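Local atomic coordinates of serine-rich Repeat Adhesion Glycoprotein (Srr1) (Streptococcus agalactiae, PDB entry 4MBO), a protein that binds fibrinogen as a serine-rich repeat surface adhesin of Streptococcus agalactiae, probably helping the bacterium attach to host surfaces. Residues Ser65-Thr70 with Arg129-Thr134; Ile73-Lys78 with Leu180-Gln185; Ser175-Leu180 with Glu187-Gln192. One frame throughout, in Å; residues are numbered along the deposited sequence.

Overall arrangement
Interaction 3 is buried and regular: two neighbouring strands of one hairpin, laddered by backbone bonds, in the fibrinogen-binding adhesin family region. Interaction 2, whose centre lies about 14 Å from that of interaction 3, uses the end of the same strand 169-181 and shares Leu180. It is a surface contact in which a loop from the Ig-like region meets the hairpin through one direct backbone bond, a water and modest apolar packing. Interaction 1 stays within the Ig-like region, partly buried, and relies on a salt bridge from strand 68-69 and isoleucine packing of a loop on a turn. Its Arg129 comes close to Lys179 of interaction 3, like charges near each other where the two regions meet.

Interaction 1 of 3, residues Ser65-Thr70 with Arg129-Thr134; sequences SDNLDT and RIISKT
Arg129 NH1 is held by two oxygens, OD2 of Asp69 in a 2.9 Å salt bridge and OE1 of Gln71. The bridge ties strand 68-69, an outermost strand of a four-stranded antiparallel sheet in this Ig-like region, to the loop that follows strand 116-126. Asp69 OD2 lies in the guanidinium plane, yet the nitrogen comes in from above the carboxylate, and the two planes stand 87° apart. The N-H...O angle of 141° makes the bond somewhat bent. OD1 of the same carboxylate accepts from the backbone N of Gln71 and of Gly72, which fixes its rotation, while Arg129 NE pairs with Asp127.

The rest of the contact is van der Waals packing by two isoleucines. Ile130 sets its CG1 3.6 Å from the carbonyl O of Asp66, and its CG2 rests at 4.1 Å from Asn67 CB. Both touch the type I turn Ser65-Leu68, closed by Leu68 N to Ser65 O at 3.1 Å; the side chain of Asp66 in this turn lies about 4 Å from a bound calcium ion. With CG between the backbone N and carbonyl carbon (chi1 58°), the Asn67 amide folds back over the turn, where OD1 accepts from Ser65 OG at 2.7 Å and ND2 bonds to Cys140 O. On the flank of that side chain, Ile131 CD1 packs 3.8 Å from Asn67 CB.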
loop_
_atom_site.group_PDB
_atom_site.type_symbol
_atom_site.label_atom_id
_atom_site.label_comp_id
_atom_site.label_asym_id
_atom_site.label_seq_id
_atom_site.Cartn_x
_atom_site.Cartn_y
_atom_site.Cartn_z
ATOM N N SER A 65 -14.862 2.702 -8.000
ATOM C CA SER A 65 -14.221 3.818 -8.648
ATOM C C SER A 65 -12.734 3.535 -8.822
ATOM O O SER A 65 -12.185 2.649 -8.155
ATOM C CB SER A 65 -14.490 5.102 -7.844
ATOM O OG SER A 65 -14.168 4.988 -6.449
ATOM N N ASP A 66 -12.096 4.242 -9.747
ATOM C CA ASP A 66 -10.698 4.022 -10.056
ATOM C C ASP A 66 -9.760 4.240 -8.904
ATOM O O ASP A 66 -8.610 3.816 -8.966
ATOM C CB ASP A 66 -10.222 4.991 -11.146
ATOM C CG ASP A 66 -10.691 4.646 -12.500
ATOM O OD1 ASP A 66 -11.496 3.736 -12.695
ATOM O OD2 ASP A 66 -10.204 5.355 -13.432
ATOM N N ASN A 67 -10.207 4.938 -7.872
ATOM C CA ASN A 67 -9.337 5.223 -6.764
ATOM C C ASN A 67 -9.577 4.333 -5.565
ATOM O O ASN A 67 -9.162 4.686 -4.472
ATOM C CB ASN A 67 -9.490 6.681 -6.342
ATOM C CG ASN A 67 -10.917 7.028 -5.946
ATOM O OD1 ASN A 67 -11.790 6.157 -5.887
ATOM N ND2 ASN A 67 -11.145 8.298 -5.638
ATOM N N LEU A 68 -10.213 3.185 -5.769
ATOM C CA LEU A 68 -10.563 2.287 -4.677
ATOM C C LEU A 68 -10.188 0.856 -5.041
ATOM O O LEU A 68 -10.447 0.438 -6.174
ATOM C CB LEU A 68 -12.076 2.432 -4.463
ATOM C CG LEU A 68 -12.739 1.905 -3.214
ATOM C CD1 LEU A 68 -12.246 2.631 -1.992
ATOM C CD2 LEU A 68 -14.262 2.044 -3.331
ATOM N N ASP A 69 -9.540 0.116 -4.118
ATOM C CA ASP A 69 -9.126 -1.275 -4.347
ATOM C C ASP A 69 -9.481 -2.129 -3.127
ATOM O O ASP A 69 -9.918 -1.610 -2.110
ATOM C CB ASP A 69 -7.653 -1.392 -4.760
ATOM C CG ASP A 69 -6.678 -1.065 -3.662
ATOM O OD1 ASP A 69 -6.842 -1.605 -2.559
ATOM O OD2 ASP A 69 -5.684 -0.317 -3.940
ATOM N N THR A 70 -9.373 -3.443 -3.285
ATOM C CA THR A 70 -9.655 -4.414 -2.241
ATOM C C THR A 70 -8.401 -4.931 -1.541
ATOM O O THR A 70 -8.449 -5.911 -0.783
ATOM C CB THR A 70 -10.337 -5.652 -2.873
ATOM O OG1 THR A 70 -9.466 -6.181 -3.895
ATOM C CG2 THR A 70 -11.670 -5.255 -3.463
ATOM N N ARG A 129 -1.733 3.561 -5.270
ATOM C CA ARG A 129 -1.054 3.851 -6.533
ATOM C C ARG A 129 -1.693 5.035 -7.259
ATOM O O ARG A 129 -1.065 5.617 -8.136
ATOM C CB ARG A 129 -1.116 2.607 -7.414
ATOM C CG ARG A 129 -0.254 1.465 -6.886
ATOM C CD ARG A 129 -0.772 0.083 -7.254
ATOM N NE ARG A 129 -1.984 -0.236 -6.460
ATOM C CZ ARG A 129 -2.315 -1.449 -6.028
ATOM N NH1 ARG A 129 -3.406 -1.613 -5.276
ATOM N NH2 ARG A 129 -1.560 -2.496 -6.319
ATOM N N ILE A 130 -2.937 5.343 -6.910
ATOM C CA ILE A 130 -3.746 6.402 -7.538
ATOM C C ILE A 130 -3.754 7.644 -6.658
ATOM O O ILE A 130 -3.391 8.721 -7.123
ATOM C CB ILE A 130 -5.159 5.900 -7.810
ATOM C CG1 ILE A 130 -5.113 4.643 -8.710
ATOM C CG2 ILE A 130 -6.020 6.994 -8.441
ATOM C CD1 ILE A 130 -4.507 4.899 -10.056
ATOM N N ILE A 131 -4.171 7.510 -5.401
ATOM C CA ILE A 131 -4.088 8.604 -4.413
ATOM C C ILE A 131 -2.793 8.285 -3.674
ATOM O O ILE A 131 -2.802 7.778 -2.560
ATOM C CB ILE A 131 -5.285 8.628 -3.473
ATOM C CG1 ILE A 131 -6.587 8.679 -4.271
ATOM C CG2 ILE A 131 -5.209 9.815 -2.522
ATOM C CD1 ILE A 131 -7.827 8.503 -3.438
ATOM N N SER A 132 -1.687 8.625 -4.325
ATOM C CA SER A 132 -0.360 8.289 -3.844
ATOM C C SER A 132 0.300 9.350 -2.952
ATOM O O SER A 132 1.420 9.159 -2.464
ATOM C CB SER A 132 0.502 7.972 -5.043
ATOM O OG SER A 132 0.593 9.134 -5.828
ATOM N N LYS A 133 -0.364 10.495 -2.801
ATOM C CA LYS A 133 0.094 11.569 -1.938
ATOM C C LYS A 133 -1.000 12.032 -0.998
ATOM O O LYS A 133 -2.194 11.948 -1.306
ATOM C CB LYS A 133 0.572 12.776 -2.771
ATOM C CG LYS A 133 1.805 12.525 -3.610
ATOM C CD LYS A 133 2.153 13.751 -4.451
ATOM C CE LYS A 133 3.232 13.488 -5.478
ATOM N NZ LYS A 133 3.571 14.743 -6.229
ATOM N N THR A 134 -0.599 12.589 0.131
ATOM C CA THR A 134 -1.547 13.136 1.095
ATOM C C THR A 134 -2.394 14.217 0.415
ATOM O O THR A 134 -1.881 15.001 -0.372
ATOM C CB THR A 134 -0.781 13.753 2.261
ATOM O OG1 THR A 134 -0.113 12.705 2.994
ATOM C CG2 THR A 134 -1.668 14.512 3.172
#

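Interaction 2 of 3, residues Ile73-Lys78 with Leu180-Gln185; sequences IGTILK and LDDERQ
Leu180 N donates to Ile73 O at 2.9 Å with an N-H...O angle of 162°, the one undoubted direct backbone bond between these segments. It is an interdomain contact: the loop between strands 68-69 and 82-83 of the Ig-like region lies against the end of strand 169-181, where the chain turns into the second strand of a beta hairpin. Beside this bond the two aliphatic side chains cross obliquely. Ile73 CD1 presses on the branch of Leu180, 3.6 Å from CG and 3.7 Å from CD1; CD1 extends anti to CA (chi2 171°), which carries the methyl out to its neighbour.

Two residues on from Ile73, a water joins the backbones, accepting from Thr75 N at 3.0 Å and donating to the carbonyl O of the same Leu180. That oxygen has Thr75 CG2 against it at 3.3 Å. The hydroxyl of Thr75 faces Asp182 instead. Its OG1 is modelled implausibly close to Asp182 OD1, and since that aspartate has two conformers the detail of this bond is doubtful.

Behind this layer, the turn that presents Asp182 is shaped by an Asx motif. From above the carboxylate plane, Arg184 N meets Asp181 OD1 at 3.1 Å in an almost straight bond; the Asp181 side chain also touches Thr186, where the returning strand begins. Across the turn, Gln185 NE2 donates to the backbone O of Asp182 at 2.9 Å, the oxygen lying near the plane of the Gln185 amide.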
loop_
_atom_site.group_PDB
_atom_site.type_symbol
_atom_site.label_atom_id
_atom_site.label_comp_id
_atom_site.label_asym_id
_atom_site.label_seq_id
_atom_site.Cartn_x
_atom_site.Cartn_y
_atom_site.Cartn_z
ATOM N N ILE A 73 -2.017 -2.693 0.922
ATOM C CA ILE A 73 -0.616 -3.011 0.553
ATOM C C ILE A 73 -0.452 -4.449 0.039
ATOM O O ILE A 73 0.626 -4.865 -0.305
ATOM C CB ILE A 73 0.406 -2.736 1.674
ATOM C CG1 ILE A 73 0.201 -3.661 2.902
ATOM C CG2 ILE A 73 0.339 -1.273 2.079
ATOM C CD1 ILE A 73 1.317 -3.562 3.906
ATOM N N GLY A 74 -1.558 -5.177 -0.055
ATOM C CA GLY A 74 -1.511 -6.549 -0.492
ATOM C C GLY A 74 -1.506 -6.786 -1.975
ATOM O O GLY A 74 -1.698 -5.882 -2.771
ATOM N N THR A 75 -1.327 -8.051 -2.342
ATOM C CA THR A 75 -1.274 -8.467 -3.748
ATOM C C THR A 75 -2.330 -9.498 -4.122
ATOM O O THR A 75 -2.395 -9.906 -5.251
ATOM C CB THR A 75 0.082 -9.063 -4.115
ATOM O OG1 THR A 75 0.282 -10.295 -3.425
ATOM C CG2 THR A 75 1.234 -8.111 -3.780
ATOM N N ILE A 76 -3.168 -9.900 -3.182
ATOM C CA ILE A 76 -4.187 -10.924 -3.455
ATOM C C ILE A 76 -5.283 -10.363 -4.345
ATOM O O ILE A 76 -5.783 -9.234 -4.107
ATOM C CB ILE A 76 -4.837 -11.405 -2.146
ATOM C CG1 ILE A 76 -3.774 -11.976 -1.215
ATOM C CG2 ILE A 76 -5.898 -12.476 -2.419
ATOM C CD1 ILE A 76 -4.285 -12.347 0.158
ATOM N N LEU A 77 -5.647 -11.135 -5.373
ATOM C CA LEU A 77 -6.753 -10.726 -6.270
ATOM C C LEU A 77 -8.093 -11.310 -5.826
ATOM O O LEU A 77 -9.143 -10.684 -6.025
ATOM C CB LEU A 77 -6.464 -11.156 -7.695
ATOM C CG LEU A 77 -5.249 -10.494 -8.331
ATOM C CD1 LEU A 77 -5.029 -11.117 -9.703
ATOM C CD2 LEU A 77 -5.399 -9.001 -8.398
ATOM N N LYS A 78 -8.066 -12.492 -5.232
ATOM C CA LYS A 78 -9.278 -13.116 -4.754
ATOM C C LYS A 78 -9.905 -12.225 -3.693
ATOM O O LYS A 78 -9.230 -11.390 -3.082
ATOM C CB LYS A 78 -8.945 -14.478 -4.135
ATOM C CG LYS A 78 -8.186 -15.376 -5.099
ATOM C CD LYS A 78 -9.092 -16.203 -5.982
ATOM C CE LYS A 78 -9.355 -17.563 -5.349
ATOM N NZ LYS A 78 -8.121 -18.393 -5.306
ATOM N N LEU A 180 3.004 -6.248 0.506
ATOM C CA LEU A 180 3.101 -7.600 1.046
ATOM C C LEU A 180 2.675 -8.540 -0.073
ATOM O O LEU A 180 1.532 -8.509 -0.498
ATOM C CB LEU A 180 2.214 -7.774 2.268
ATOM C CG LEU A 180 2.515 -6.926 3.505
ATOM C CD1 LEU A 180 1.427 -7.160 4.566
ATOM C CD2 LEU A 180 3.915 -7.178 4.062
ATOM N N ASP A 181 3.587 -9.366 -0.566
ATOM C CA ASP A 181 3.291 -10.279 -1.680
ATOM C C ASP A 181 2.858 -11.610 -1.114
ATOM O O ASP A 181 3.643 -12.296 -0.427
ATOM C CB ASP A 181 4.514 -10.417 -2.575
ATOM C CG ASP A 181 4.224 -11.177 -3.857
ATOM O OD1 ASP A 181 3.468 -12.185 -3.814
ATOM O OD2 ASP A 181 4.764 -10.751 -4.904
ATOM N N ASP A 182 1.614 -11.983 -1.434
ATOM C CA ASP A 182 0.986 -13.196 -0.941
ATOM C C ASP A 182 1.649 -14.476 -1.422
ATOM O O ASP A 182 1.883 -15.394 -0.636
ATOM C CB ASP A 182 -0.500 -13.232 -1.354
ATOM C CG ASP A 182 -0.703 -13.286 -2.876
ATOM O OD1 ASP A 182 0.046 -12.622 -3.625
ATOM O OD2 ASP A 182 -1.640 -13.976 -3.329
ATOM N N GLU A 183 1.938 -14.529 -2.719
ATOM C CA GLU A 183 2.530 -15.721 -3.350
ATOM C C GLU A 183 3.956 -15.962 -2.913
ATOM O O GLU A 183 4.324 -17.080 -2.552
ATOM C CB GLU A 183 2.485 -15.610 -4.880
ATOM C CG GLU A 183 1.085 -15.498 -5.478
ATOM C CD GLU A 183 0.230 -16.739 -5.291
ATOM O OE1 GLU A 183 0.731 -17.759 -4.755
ATOM O OE2 GLU A 183 -0.957 -16.696 -5.701
ATOM N N ARG A 184 4.755 -14.914 -2.958
ATOM C CA ARG A 184 6.154 -15.003 -2.592
ATOM C C ARG A 184 6.419 -14.951 -1.079
ATOM O O ARG A 184 7.513 -15.261 -0.668
ATOM C CB ARG A 184 6.908 -13.848 -3.262
ATOM C CG ARG A 184 7.060 -13.951 -4.774
ATOM C CD ARG A 184 8.486 -14.304 -5.168
ATOM N NE ARG A 184 9.398 -13.194 -4.859
ATOM C CZ ARG A 184 10.701 -13.168 -5.144
ATOM N NH1 ARG A 184 11.427 -12.103 -4.813
ATOM N NH2 ARG A 184 11.283 -14.198 -5.760
ATOM N N GLN A 185 5.430 -14.549 -0.267
ATOM C CA GLN A 185 5.605 -14.380 1.201
ATOM C C GLN A 185 6.745 -13.413 1.516
ATOM O O GLN A 185 7.652 -13.686 2.335
ATOM C CB GLN A 185 5.776 -15.717 1.913
ATOM C CG GLN A 185 4.457 -16.487 1.975
ATOM C CD GLN A 185 3.418 -15.789 2.846
ATOM O OE1 GLN A 185 3.638 -15.592 4.048
ATOM N NE2 GLN A 185 2.264 -15.437 2.254
HETATM O O HOH W 1 -1.089 -10.121 -0.149
#

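Interaction 3 of 3, residues Ser175-Leu180 with Glu187-Gln192; sequences SRIMKL and ETYITQ
Tyr189, on the second strand of an antiparallel beta hairpin, meets Ile177 of the first at the rim of its ring: Ile177 CG1 lies near the ring plane, 3.8 Å from Tyr189 CD1, and the two side chains cross at about a right angle. The phenol oxygen reaches on to Ser175, where Tyr189 OH and Ser175 OG share a 2.7 Å hydrogen bond that either hydroxyl could donate. Ser299 OG is a second partner of Tyr189 OH, so the buried phenol is tied to strand 295-302 as well, and Leu297 of that strand touches the tyrosine side chain.

The hairpin, strands 169-181 and 186-202, is interrupted by a beta bulge. Arg176 and Ile190 form a hydrogen-bonded pair, linked by Arg176 N to Ile190 O and Ile190 N to Arg176 O, both 2.9 Å. Beyond the non-hydrogen-bonded pair Ile177-Tyr189, two residues, Met178 and Lys179, lie opposite the single Thr188: Met178 N bonds to Thr188 O at 3.0 Å, and Thr188 N returns to Lys179 O.

The bulge turns Met178 over the second strand, its chain bent at chi2 and chi3, with SD against Ile190 CD1 (3.5 Å) and Thr188 CG2 (3.7 Å). The long cationic chains lead elsewhere, Arg176 to Asp38 and Lys179 to Asp245. On the face carrying Ile177 and Tyr189, Glu187 sends OE2 to the backbone N of Gln293. Nearer the backbone, Glu187 CB packs 3.5 Å from Leu180 CD2.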
loop_
_atom_site.group_PDB
_atom_site.type_symbol
_atom_site.label_atom_id
_atom_site.label_comp_id
_atom_site.label_asym_id
_atom_site.label_seq_id
_atom_site.Cartn_x
_atom_site.Cartn_y
_atom_site.Cartn_z
ATOM N N SER A 175 10.299 6.137 5.582
ATOM C CA SER A 175 10.260 4.775 5.087
ATOM C C SER A 175 8.868 4.211 5.220
ATOM O O SER A 175 8.071 4.780 5.921
ATOM C CB SER A 175 11.261 3.914 5.812
ATOM O OG SER A 175 10.894 3.812 7.194
ATOM N N ARG A 176 8.596 3.123 4.522
ATOM C CA ARG A 176 7.264 2.509 4.531
ATOM C C ARG A 176 7.299 1.075 4.050
ATOM O O ARG A 176 7.987 0.749 3.103
ATOM C CB ARG A 176 6.373 3.350 3.600
ATOM C CG ARG A 176 4.900 3.061 3.656
ATOM C CD ARG A 176 4.129 4.083 2.811
ATOM N NE ARG A 176 2.735 3.933 3.151
ATOM C CZ ARG A 176 1.840 3.274 2.445
ATOM N NH1 ARG A 176 0.632 3.136 2.955
ATOM N NH2 ARG A 176 2.128 2.728 1.269
ATOM N N ILE A 177 6.531 0.186 4.703
ATOM C CA ILE A 177 6.308 -1.120 4.191
ATOM C C ILE A 177 5.133 -0.886 3.254
ATOM O O ILE A 177 4.015 -0.534 3.693
ATOM C CB ILE A 177 5.942 -2.120 5.296
ATOM C CG1 ILE A 177 7.143 -2.285 6.220
ATOM C CG2 ILE A 177 5.497 -3.407 4.666
ATOM C CD1 ILE A 177 6.933 -3.179 7.420
ATOM N N MET A 178 5.387 -0.976 1.954
ATOM C CA MET A 178 4.349 -0.623 0.997
ATOM C C MET A 178 3.811 -1.757 0.159
ATOM O O MET A 178 2.961 -1.546 -0.707
ATOM C CB MET A 178 4.813 0.554 0.134
ATOM C CG MET A 178 6.202 0.423 -0.442
ATOM S SD MET A 178 6.402 -1.010 -1.481
ATOM C CE MET A 178 5.276 -0.581 -2.861
ATOM N N LYS A 179 4.267 -2.977 0.436
ATOM C CA LYS A 179 3.783 -4.145 -0.301
ATOM C C LYS A 179 4.019 -5.406 0.479
ATOM O O LYS A 179 5.105 -5.598 1.054
ATOM C CB LYS A 179 4.483 -4.292 -1.652
ATOM C CG LYS A 179 3.784 -5.203 -2.657
ATOM C CD LYS A 179 2.426 -4.679 -3.136
ATOM C CE LYS A 179 2.514 -3.251 -3.681
ATOM N NZ LYS A 179 1.291 -2.864 -4.438
ATOM N N LEU A 180 3.004 -6.248 0.506
ATOM C CA LEU A 180 3.101 -7.600 1.046
ATOM C C LEU A 180 2.675 -8.540 -0.073
ATOM O O LEU A 180 1.532 -8.509 -0.498
ATOM C CB LEU A 180 2.214 -7.774 2.268
ATOM C CG LEU A 180 2.515 -6.926 3.505
ATOM C CD1 LEU A 180 1.427 -7.160 4.566
ATOM C CD2 LEU A 180 3.915 -7.178 4.062
ATOM N N GLU A 187 7.899 -9.012 1.824
ATOM C CA GLU A 187 7.503 -7.649 2.081
ATOM C C GLU A 187 8.513 -6.735 1.444
ATOM O O GLU A 187 9.711 -7.071 1.331
ATOM C CB GLU A 187 7.356 -7.324 3.570
ATOM C CG GLU A 187 8.618 -7.269 4.361
ATOM C CD GLU A 187 8.410 -7.129 5.876
ATOM O OE1 GLU A 187 8.972 -6.177 6.487
ATOM O OE2 GLU A 187 7.737 -7.979 6.461
ATOM N N THR A 188 8.025 -5.585 0.999
ATOM C CA THR A 188 8.879 -4.580 0.405
ATOM C C THR A 188 8.846 -3.345 1.289
ATOM O O THR A 188 7.796 -2.739 1.521
ATOM C CB THR A 188 8.439 -4.209 -1.022
ATOM O OG1 THR A 188 8.404 -5.388 -1.851
ATOM C CG2 THR A 188 9.382 -3.191 -1.628
ATOM N N TYR A 189 10.032 -2.968 1.745
ATOM C CA TYR A 189 10.261 -1.854 2.633
ATOM C C TYR A 189 11.068 -0.835 1.864
ATOM O O TYR A 189 12.232 -1.084 1.490
ATOM C CB TYR A 189 11.039 -2.365 3.884
ATOM C CG TYR A 189 11.452 -1.272 4.851
ATOM C CD1 TYR A 189 10.514 -0.604 5.617
ATOM C CD2 TYR A 189 12.784 -0.925 5.019
ATOM C CE1 TYR A 189 10.873 0.380 6.525
ATOM C CE2 TYR A 189 13.150 0.052 5.921
ATOM C CZ TYR A 189 12.204 0.700 6.679
ATOM O OH TYR A 189 12.553 1.707 7.579
ATOM N N ILE A 190 10.491 0.325 1.684
ATOM C CA ILE A 190 11.118 1.374 0.900
ATOM C C ILE A 190 11.493 2.573 1.752
ATOM O O ILE A 190 10.725 3.008 2.623
ATOM C CB ILE A 190 10.211 1.805 -0.257
ATOM C CG1 ILE A 190 9.945 0.611 -1.156
ATOM C CG2 ILE A 190 10.883 2.928 -1.058
ATOM C CD1 ILE A 190 9.198 0.933 -2.430
ATOM N N THR A 191 12.706 3.085 1.511
ATOM C CA THR A 191 13.234 4.219 2.193
ATOM C C THR A 191 13.474 5.363 1.228
ATOM O O THR A 191 14.119 5.165 0.176
ATOM C CB THR A 191 14.579 3.867 2.882
ATOM O OG1 THR A 191 14.353 2.817 3.849
ATOM C CG2 THR A 191 15.111 5.059 3.634
ATOM N N GLN A 192 12.950 6.540 1.566
ATOM C CA GLN A 192 13.223 7.754 0.794
ATOM C C GLN A 192 14.261 8.573 1.549
ATOM O O GLN A 192 14.083 8.898 2.726
ATOM C CB GLN A 192 11.994 8.593 0.590
ATOM C CG GLN A 192 10.924 7.901 -0.229
ATOM C CD GLN A 192 9.631 8.695 -0.246
ATOM O OE1 GLN A 192 9.321 9.435 0.713
ATOM N NE2 GLN A 192 8.846 8.520 -1.305
#